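Local coordinates for cobalamin biosynthesis protein CobN (Mycobacterium tuberculosis, PDB 7C6O) that forms the large subunit of cobaltochelatase, which probably inserts cobalt into the corrin ring in an ATP-dependent step of cobalamin biosynthesis, at residues A[346-349]-A[350-354]; A[517-520]-A[521-525]; A[565-569]-A[570-574]; A[1071-1074]-A[1075-1078]. All coordinates share one frame; numbering follows the deposited sequence. Where two conformers were deposited one is given.

Contact 1: residues A[346-349]-A[350-354]; sequences CARV and AGLAV
Helix 343-361 follows strand 337-341, the last strand of a seven-stranded mixed sheet, and in its first half Arg-348 and Leu-352 pack one helical turn apart. Leu-352 leans back over the preceding turn: CG lies anti to its own carbonyl carbon (chi1 -74°), which brings CD1 to 4.0 Å from CG of Arg-348, the two side chains crossing at a slant. The arginine chain then bends at chi2 and chi3, and its guanidinium leaves the helix to form salt bridges with Asp-578 and Asp-583. The aliphatic base of Arg-348 is thus packed against leucine while its charge ties the helix to Asp-578 of helix 576-581 and to Asp-583 just after it.

Four consecutive i to i+4 bonds carry the backbone through these turns. Ala-350 N donates to Cys-346 O at 2.8 Å, Leu-352 N to Arg-348 O at 2.9 Å and Ala-353 N to Val-349 O at 3.0 Å, all ordinary alpha-helical geometry.

Another side of the helix carries Cys, Ala and Val side chains. Cys-346 and Ala-350 meet Ala-214 of helix 206-217, and Val-349 and Ala-353 rest on Val-248 of strand 246-249, with Val-349 also touching strand 321-331. Gly-351 has no side chain beside the carbonyl of Ala-347, to which its N bonds at 2.7 Å.

Contact 2: residues A[517-520]-A[521-525]; sequences PVAI and YHDPD
Ala-519 O receives two backbone donors in the weakly bonded helical turns about 517-522, between strand 503-507 and helix 530-539: a bond of 2.8 Å from Asp-523 N and a weak one of 3.4 Å from His-522 N. Tyr-521 N reaches Val-518 O instead, also weakly, at 3.2 Å and with a bent N-H...O angle of 129°. The same Val-518 carbonyl oxygen lies at the edge of the imidazole, in its plane, 3.4 Å from CD2 of His-522, while CG1 of Val-518 meets that carbon at 4.0 Å, the two side chains approaching at a slant.

Most polar side-chain ends find partners outside the turn. Tyr-521 places CD1 beside the carbonyl oxygen of Pro-517, which lies in the ring plane, and its hydroxyl bonds to the carbonyl of Ser-1015. His-522 NE2 bonds to a glycerol, probably from the crystallisation liquor. In Asp-523, OD2 packs on Ala-519, 3.5 Å from its CA, and OD1 is bonded to the Tyr-473 hydroxyl. Asp-525 OD2 forms a salt bridge with Lys-999, and Ile-520 O is taken by the indole N-H of Trp-1029.

Polar groups here are thus satisfied largely by other parts of the chain, while the backbone bonding is mostly weak.

Contact 3: residues A[565-569]-A[570-574]; sequences PGKTL and GMSAS
Van der Waals contacts of the lysine methylenes join Lys-567 to the returning chain: its CE lies 3.7 Å from CB of Ser-572, and its CD 3.8 Å from the carbonyl oxygen of Gly-570. The lysine chain is extended until chi4, where it bends (-53°) and delivers NZ to the carbonyls of Asn-299 and Trp-296, with a cation-pi contact to the Trp-296 ring.

Met-571 supplies the second packing contact. Its chain starts away from segment 565-569 but folds back at chi2 and chi3 (-47° and -67°), so that CE comes within 3.6 Å of Lys-567 O and SD within 3.9 Å of Leu-569 CA. Both contacts belong to a loop without regular structure that links strand 551-555 of a mixed sheet to helix 576-581 and turns at Gly-570, whose phi is positive.

Hydrogen bonds tie the arms to their surroundings, Trp-296 serving both. Ser-572 OG and Ser-574 OG lie 3.1 Å apart in a hydrogen bond within segment 570-574. Of the backbone carbonyls, Lys-567 O is bonded by Arg-604 of helix 595-604, Gly-570 O by the indole N-H of Trp-296, and Met-571 O by Arg-345.

Contact 4: residues A[1071-1074]-A[1075-1078]; sequences SDDY and FQYH
Asp-1072 and Gln-1076 run alongside each other in the same direction in the first turn of helix 1072-1089, the crossover helix of a beta-alpha-beta unit between strands 1056-1061 and 1094-1099. The amide NE2 of Gln-1076 donates to OD2 of Asp-1072 over 2.8 Å, but the N-H...O angle of 121° makes this a weak bond, and the carboxylate and amide planes stand 34° apart. The backbone repeats the pairing, Gln-1076 N donating to Asp-1072 O at 3.2 Å. That oxygen also has CD2 of Phe-1075 beside it at 3.2 Å, and CE2 of the same ring touches CB of Asp-1072.

Ser-1071 is the N-cap; in the conformer given, its OG weakly accepts from Asp-1073 N, a tentative bond. A water accepts from Phe-1075 N at 3.0 Å and lies at the edge of its ring; its approach to Ser-1071 O is short enough to leave that bond doubtful. The helix includes a wider pi-type turn at 1075-1078.

One step further out, Leu-1008 N bonds to Gln-1076 OE1, so the amide is held at its oxygen as well as, weakly, at NE2. Phe-1075 packs against Tyr-1149 and Tyr-1153 of helix 1136-1157, while Tyr-1074 and Tyr-1077 each make an edge-to-face contact with Trp-886. His-1078 is held at both ring nitrogens, ND1 by the Tyr-1153 hydroxyl and NE2 by Ala-1057 O.

How the contacts relate
All four are local contacts in series along the chain. Contacts 2 and 3 meet directly, Asp-525 O packing on CG of Pro-565 at 3.8 Å. Contacts 1 and 3 come within about 6 Å at their nearest atoms, and the helix of contact 1 reaches contact 3 through Arg-345, which bonds to Met-571 O and, with Glu-344, touches Ala-573. Contacts 2 and 4 have centres 18 Å apart and share a neighbour in helix 1007-1013, which touches Ile-520 and Tyr-521 from one and Asp-1072 and Gln-1076 from the other. Contacts 1 and 4 lie on opposite sides of the chain's centre, with centres 38 Å apart. The sodium ion, bound at Asp-125 and Ser-127, involves none of the four.

Contact 1: residues A[346-349]-A[350-354]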
loop_
_atom_site.group_PDB
_atom_site.type_symbol
_atom_site.label_atom_id
_atom_site.label_comp_id
_atom_site.label_asym_id
_atom_site.label_seq_id
_atom_site.Cartn_x
_atom_site.Cartn_y
_atom_site.Cartn_z
ATOM N N CYS A 346 0.055 -11.630 22.854
ATOM C CA CYS A 346 -0.801 -10.839 23.731
ATOM C C CYS A 346 -0.024 -9.685 24.349
ATOM O O CYS A 346 -0.548 -8.573 24.484
ATOM C CB CYS A 346 -1.400 -11.719 24.829
ATOM S SG CYS A 346 -2.771 -12.765 24.299
ATOM N N ALA A 347 1.234 -9.932 24.720
ATOM C CA ALA A 347 2.060 -8.881 25.303
ATOM C C ALA A 347 2.339 -7.771 24.297
ATOM O O ALA A 347 2.376 -6.589 24.663
ATOM C CB ALA A 347 3.368 -9.475 25.828
ATOM N N ARG A 348 2.539 -8.128 23.027
ATOM C CA ARG A 348 2.772 -7.111 22.005
ATOM C C ARG A 348 1.529 -6.258 21.789
ATOM O O ARG A 348 1.617 -5.027 21.709
ATOM C CB ARG A 348 3.212 -7.768 20.696
ATOM C CG ARG A 348 3.318 -6.801 19.522
ATOM C CD ARG A 348 4.518 -5.864 19.647
ATOM N NE ARG A 348 5.788 -6.568 19.487
ATOM C CZ ARG A 348 6.691 -6.724 20.451
ATOM N NH1 ARG A 348 6.479 -6.214 21.657
ATOM N NH2 ARG A 348 7.815 -7.386 20.208
ATOM N N VAL A 349 0.357 -6.892 21.688
ATOM C CA VAL A 349 -0.883 -6.135 21.528
ATOM C C VAL A 349 -1.142 -5.278 22.761
ATOM O O VAL A 349 -1.462 -4.088 22.656
ATOM C CB VAL A 349 -2.064 -7.080 21.245
ATOM C CG1 VAL A 349 -3.363 -6.287 21.176
ATOM C CG2 VAL A 349 -1.839 -7.848 19.953
ATOM N N ALA A 350 -1.007 -5.875 23.948
ATOM C CA ALA A 350 -1.211 -5.124 25.184
ATOM C C ALA A 350 -0.201 -3.991 25.314
ATOM O O ALA A 350 -0.560 -2.872 25.703
ATOM C CB ALA A 350 -1.119 -6.059 26.390
ATOM N N GLY A 351 1.066 -4.262 24.993
ATOM C CA GLY A 351 2.078 -3.222 25.078
ATOM C C GLY A 351 1.799 -2.070 24.133
ATOM O O GLY A 351 1.877 -0.902 24.519
ATOM N N LEU A 352 1.457 -2.387 22.881
ATOM C CA LEU A 352 1.109 -1.343 21.922
ATOM C C LEU A 352 -0.065 -0.506 22.415
ATOM O O LEU A 352 -0.048 0.725 22.301
ATOM C CB LEU A 352 0.784 -1.962 20.564
ATOM C CG LEU A 352 1.967 -2.483 19.747
ATOM C CD1 LEU A 352 1.474 -3.335 18.585
ATOM C CD2 LEU A 352 2.803 -1.320 19.239
ATOM N N ALA A 353 -1.094 -1.155 22.964
ATOM C CA ALA A 353 -2.261 -0.416 23.435
ATOM C C ALA A 353 -1.900 0.510 24.590
ATOM O O ALA A 353 -2.327 1.671 24.620
ATOM C CB ALA A 353 -3.366 -1.387 23.851
ATOM N N VAL A 354 -1.108 0.016 25.546
ATOM C CA VAL A 354 -0.748 0.824 26.708
ATOM C C VAL A 354 0.141 1.993 26.300
ATOM O O VAL A 354 -0.051 3.123 26.760
ATOM C CB VAL A 354 -0.078 -0.056 27.781
ATOM C CG1 VAL A 354 0.552 0.804 28.874
ATOM C CG2 VAL A 354 -1.094 -1.014 28.386
#

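Contact 2: residues A[517-520]-A[521-525]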
loop_
_atom_site.group_PDB
_atom_site.type_symbol
_atom_site.label_atom_id
_atom_site.label_comp_id
_atom_site.label_asym_id
_atom_site.label_seq_id
_atom_site.Cartn_x
_atom_site.Cartn_y
_atom_site.Cartn_z
ATOM N N PRO A 517 28.153 -6.923 -0.828
ATOM C CA PRO A 517 27.624 -6.993 -2.201
ATOM C C PRO A 517 27.309 -8.407 -2.660
ATOM O O PRO A 517 26.505 -8.570 -3.586
ATOM C CB PRO A 517 28.745 -6.369 -3.042
ATOM C CG PRO A 517 29.979 -6.558 -2.226
ATOM C CD PRO A 517 29.542 -6.437 -0.792
ATOM N N VAL A 518 27.918 -9.430 -2.056
ATOM C CA VAL A 518 27.543 -10.805 -2.373
ATOM C C VAL A 518 26.081 -11.051 -2.021
ATOM O O VAL A 518 25.393 -11.831 -2.692
ATOM C CB VAL A 518 28.479 -11.794 -1.648
ATOM C CG1 VAL A 518 28.096 -13.235 -1.963
ATOM C CG2 VAL A 518 29.925 -11.530 -2.035
ATOM N N ALA A 519 25.576 -10.377 -0.984
ATOM C CA ALA A 519 24.172 -10.526 -0.615
ATOM C C ALA A 519 23.243 -9.981 -1.694
ATOM O O ALA A 519 22.088 -10.416 -1.791
ATOM C CB ALA A 519 23.903 -9.831 0.719
ATOM N N ILE A 520 23.715 -9.036 -2.509
ATOM C CA ILE A 520 22.878 -8.511 -3.583
ATOM C C ILE A 520 22.606 -9.589 -4.623
ATOM O O ILE A 520 21.507 -9.667 -5.185
ATOM C CB ILE A 520 23.534 -7.270 -4.215
ATOM C CG1 ILE A 520 23.771 -6.189 -3.158
ATOM C CG2 ILE A 520 22.672 -6.736 -5.352
ATOM C CD1 ILE A 520 24.529 -4.985 -3.680
ATOM N N TYR A 521 23.598 -10.442 -4.892
ATOM C CA TYR A 521 23.436 -11.487 -5.894
ATOM C C TYR A 521 22.716 -12.720 -5.366
ATOM O O TYR A 521 22.263 -13.541 -6.171
ATOM C CB TYR A 521 24.799 -11.911 -6.452
ATOM C CG TYR A 521 25.387 -10.956 -7.471
ATOM C CD1 TYR A 521 26.083 -9.822 -7.072
ATOM C CD2 TYR A 521 25.255 -11.198 -8.834
ATOM C CE1 TYR A 521 26.624 -8.949 -8.003
ATOM C CE2 TYR A 521 25.792 -10.330 -9.773
ATOM C CZ TYR A 521 26.477 -9.211 -9.352
ATOM O OH TYR A 521 27.014 -8.347 -10.283
ATOM N N HIS A 522 22.596 -12.881 -4.046
ATOM C CA HIS A 522 22.141 -14.163 -3.510
ATOM C C HIS A 522 21.145 -14.085 -2.364
ATOM O O HIS A 522 20.496 -15.100 -2.088
ATOM C CB HIS A 522 23.342 -14.993 -3.042
ATOM C CG HIS A 522 24.302 -15.333 -4.138
ATOM N ND1 HIS A 522 24.108 -16.396 -4.991
ATOM C CD2 HIS A 522 25.459 -14.746 -4.522
ATOM C CE1 HIS A 522 25.107 -16.451 -5.856
ATOM N NE2 HIS A 522 25.940 -15.462 -5.592
ATOM N N ASP A 523 20.993 -12.960 -1.671
ATOM C CA ASP A 523 20.246 -12.921 -0.413
ATOM C C ASP A 523 19.302 -11.729 -0.371
ATOM O O ASP A 523 19.539 -10.758 0.357
ATOM C CB ASP A 523 21.207 -12.886 0.776
ATOM C CG ASP A 523 22.222 -14.004 0.731
ATOM O OD1 ASP A 523 21.823 -15.178 0.884
ATOM O OD2 ASP A 523 23.416 -13.707 0.526
ATOM N N PRO A 524 18.198 -11.781 -1.120
ATOM C CA PRO A 524 17.153 -10.767 -0.923
ATOM C C PRO A 524 16.591 -10.775 0.487
ATOM O O PRO A 524 16.072 -9.745 0.931
ATOM C CB PRO A 524 16.089 -11.141 -1.964
ATOM C CG PRO A 524 16.335 -12.588 -2.256
ATOM C CD PRO A 524 17.816 -12.781 -2.132
ATOM N N ASP A 525 16.724 -11.892 1.217
ATOM C CA ASP A 525 16.239 -12.025 2.587
ATOM C C ASP A 525 17.291 -11.671 3.632
ATOM O O ASP A 525 17.216 -12.165 4.767
ATOM C CB ASP A 525 15.719 -13.445 2.826
ATOM C CG ASP A 525 16.680 -14.512 2.345
ATOM O OD1 ASP A 525 17.700 -14.164 1.711
ATOM O OD2 ASP A 525 16.412 -15.704 2.602
#

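Contact 3: residues A[565-569]-A[570-574]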
loop_
_atom_site.group_PDB
_atom_site.type_symbol
_atom_site.label_atom_id
_atom_site.label_comp_id
_atom_site.label_asym_id
_atom_site.label_seq_id
_atom_site.Cartn_x
_atom_site.Cartn_y
_atom_site.Cartn_z
ATOM N N PRO A 565 12.662 -8.336 6.155
ATOM C CA PRO A 565 12.114 -9.682 5.957
ATOM C C PRO A 565 11.250 -10.121 7.131
ATOM O O PRO A 565 11.512 -9.790 8.291
ATOM C CB PRO A 565 13.364 -10.561 5.822
ATOM C CG PRO A 565 14.417 -9.630 5.330
ATOM C CD PRO A 565 14.126 -8.309 5.993
ATOM N N GLY A 566 10.210 -10.871 6.804
ATOM C CA GLY A 566 9.252 -11.329 7.787
ATOM C C GLY A 566 7.975 -11.744 7.080
ATOM O O GLY A 566 7.923 -11.826 5.854
ATOM N N LYS A 567 6.945 -11.995 7.883
ATOM C CA LYS A 567 5.661 -12.366 7.309
ATOM C C LYS A 567 5.053 -11.195 6.537
ATOM O O LYS A 567 5.388 -10.025 6.758
ATOM C CB LYS A 567 4.695 -12.835 8.399
ATOM C CG LYS A 567 5.201 -14.034 9.188
ATOM C CD LYS A 567 4.131 -14.590 10.115
ATOM C CE LYS A 567 4.717 -15.622 11.066
ATOM N NZ LYS A 567 5.458 -16.700 10.349
ATOM N N THR A 568 4.152 -11.535 5.610
ATOM C CA THR A 568 3.433 -10.528 4.831
ATOM C C THR A 568 2.757 -9.508 5.739
ATOM O O THR A 568 2.893 -8.292 5.549
ATOM C CB THR A 568 2.393 -11.214 3.947
ATOM O OG1 THR A 568 1.532 -12.012 4.771
ATOM C CG2 THR A 568 3.066 -12.114 2.921
ATOM N N LEU A 569 2.009 -9.995 6.721
ATOM C CA LEU A 569 1.408 -9.181 7.769
ATOM C C LEU A 569 0.991 -10.136 8.882
ATOM O O LEU A 569 1.120 -11.357 8.754
ATOM C CB LEU A 569 0.237 -8.338 7.249
ATOM C CG LEU A 569 -1.106 -8.985 6.900
ATOM C CD1 LEU A 569 -2.138 -7.904 6.602
ATOM C CD2 LEU A 569 -0.980 -9.931 5.722
ATOM N N GLY A 570 0.493 -9.574 9.977
ATOM C CA GLY A 570 0.314 -10.369 11.176
ATOM C C GLY A 570 1.661 -10.740 11.769
ATOM O O GLY A 570 1.997 -11.924 11.880
ATOM N N MET A 571 2.436 -9.725 12.154
ATOM C CA MET A 571 3.841 -9.924 12.482
ATOM C C MET A 571 4.007 -10.854 13.679
ATOM O O MET A 571 3.199 -10.858 14.613
ATOM C CB MET A 571 4.518 -8.582 12.766
ATOM C CG MET A 571 4.205 -7.488 11.745
ATOM S SD MET A 571 4.343 -8.018 10.023
ATOM C CE MET A 571 6.101 -8.320 9.882
ATOM N N SER A 572 5.072 -11.651 13.635
ATOM C CA SER A 572 5.448 -12.567 14.702
ATOM C C SER A 572 6.658 -12.027 15.450
ATOM O O SER A 572 7.263 -11.019 15.069
ATOM C CB SER A 572 5.764 -13.961 14.146
ATOM O OG SER A 572 7.006 -13.967 13.464
ATOM N N ALA A 573 7.021 -12.730 16.526
ATOM C CA ALA A 573 8.198 -12.351 17.296
ATOM C C ALA A 573 9.493 -12.588 16.529
ATOM O O ALA A 573 10.526 -12.008 16.884
ATOM C CB ALA A 573 8.226 -13.114 18.623
ATOM N N SER A 574 9.471 -13.420 15.490
ATOM C CA SER A 574 10.667 -13.661 14.699
ATOM C C SER A 574 10.746 -12.768 13.469
ATOM O O SER A 574 11.681 -12.913 12.675
ATOM C CB SER A 574 10.745 -15.135 14.285
ATOM O OG SER A 574 9.718 -15.468 13.373
#

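Contact 4: residues A[1071-1074]-A[1075-1078]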
loop_
_atom_site.group_PDB
_atom_site.type_symbol
_atom_site.label_atom_id
_atom_site.label_comp_id
_atom_site.label_asym_id
_atom_site.label_seq_id
_atom_site.Cartn_x
_atom_site.Cartn_y
_atom_site.Cartn_z
ATOM N N SER A 1071 11.697 7.989 -9.584
ATOM C CA SER A 1071 11.672 6.884 -8.639
ATOM C C SER A 1071 12.504 5.735 -9.181
ATOM O O SER A 1071 12.457 5.431 -10.376
ATOM C CB SER A 1071 10.245 6.396 -8.365
ATOM O OG SER A 1071 10.260 5.237 -7.547
ATOM N N ASP A 1072 13.263 5.099 -8.289
ATOM C CA ASP A 1072 14.099 3.971 -8.677
ATOM C C ASP A 1072 13.282 2.761 -9.115
ATOM O O ASP A 1072 13.818 1.883 -9.800
ATOM C CB ASP A 1072 14.998 3.573 -7.511
ATOM C CG ASP A 1072 14.213 3.341 -6.235
ATOM O OD1 ASP A 1072 13.795 4.335 -5.604
ATOM O OD2 ASP A 1072 13.988 2.164 -5.885
ATOM N N ASP A 1073 12.007 2.692 -8.735
ATOM C CA ASP A 1073 11.244 1.468 -8.960
ATOM C C ASP A 1073 10.990 1.210 -10.439
ATOM O O ASP A 1073 10.886 0.050 -10.852
ATOM C CB ASP A 1073 9.928 1.531 -8.188
ATOM C CG ASP A 1073 10.131 1.400 -6.694
ATOM O OD1 ASP A 1073 10.886 0.496 -6.273
ATOM O OD2 ASP A 1073 9.547 2.206 -5.942
ATOM N N TYR A 1074 10.901 2.263 -11.255
ATOM C CA TYR A 1074 10.614 2.053 -12.669
ATOM C C TYR A 1074 11.775 1.351 -13.365
ATOM O O TYR A 1074 11.579 0.326 -14.028
ATOM C CB TYR A 1074 10.267 3.381 -13.348
ATOM C CG TYR A 1074 8.932 3.915 -12.885
ATOM C CD1 TYR A 1074 7.746 3.458 -13.449
ATOM C CD2 TYR A 1074 8.853 4.849 -11.861
ATOM C CE1 TYR A 1074 6.521 3.928 -13.014
ATOM C CE2 TYR A 1074 7.631 5.327 -11.421
ATOM C CZ TYR A 1074 6.470 4.862 -11.999
ATOM O OH TYR A 1074 5.255 5.336 -11.564
ATOM N N PHE A 1075 13.000 1.860 -13.209
ATOM C CA PHE A 1075 14.108 1.194 -13.887
ATOM C C PHE A 1075 14.373 -0.184 -13.289
ATOM O O PHE A 1075 14.800 -1.092 -14.008
ATOM C CB PHE A 1075 15.369 2.079 -13.885
ATOM C CG PHE A 1075 16.266 1.917 -12.675
ATOM C CD1 PHE A 1075 17.190 0.880 -12.601
ATOM C CD2 PHE A 1075 16.228 2.843 -11.645
ATOM C CE1 PHE A 1075 18.024 0.744 -11.498
ATOM C CE2 PHE A 1075 17.062 2.718 -10.542
ATOM C CZ PHE A 1075 17.960 1.664 -10.467
ATOM N N GLN A 1076 14.096 -0.371 -11.997
ATOM C CA GLN A 1076 14.309 -1.679 -11.382
ATOM C C GLN A 1076 13.398 -2.734 -11.995
ATOM O O GLN A 1076 13.856 -3.809 -12.402
ATOM C CB GLN A 1076 14.075 -1.601 -9.876
ATOM C CG GLN A 1076 15.178 -0.933 -9.094
ATOM C CD GLN A 1076 15.133 -1.320 -7.632
ATOM O OE1 GLN A 1076 15.604 -2.390 -7.250
ATOM N NE2 GLN A 1076 14.555 -0.455 -6.806
ATOM N N TYR A 1077 12.097 -2.446 -12.061
ATOM C CA TYR A 1077 11.131 -3.420 -12.562
ATOM C C TYR A 1077 11.074 -3.418 -14.085
ATOM O O TYR A 1077 11.245 -4.461 -14.728
ATOM C CB TYR A 1077 9.748 -3.133 -11.975
ATOM C CG TYR A 1077 9.594 -3.582 -10.542
ATOM C CD1 TYR A 1077 10.025 -2.779 -9.493
ATOM C CD2 TYR A 1077 9.020 -4.810 -10.238
ATOM C CE1 TYR A 1077 9.889 -3.187 -8.179
ATOM C CE2 TYR A 1077 8.881 -5.225 -8.929
ATOM C CZ TYR A 1077 9.315 -4.410 -7.906
ATOM O OH TYR A 1077 9.174 -4.819 -6.604
ATOM N N HIS A 1078 10.821 -2.251 -14.677
ATOM C CA HIS A 1078 10.677 -2.160 -16.126
ATOM C C HIS A 1078 12.011 -2.392 -16.821
ATOM O O HIS A 1078 12.136 -3.268 -17.684
ATOM C CB HIS A 1078 10.099 -0.793 -16.498
ATOM C CG HIS A 1078 9.623 -0.693 -17.912
ATOM N ND1 HIS A 1078 9.604 0.499 -18.604
ATOM C CD2 HIS A 1078 9.118 -1.626 -18.754
ATOM C CE1 HIS A 1078 9.120 0.294 -19.815
ATOM N NE2 HIS A 1078 8.815 -0.986 -19.931
HETATM O O HOH W 1 13.470 4.739 -12.597
#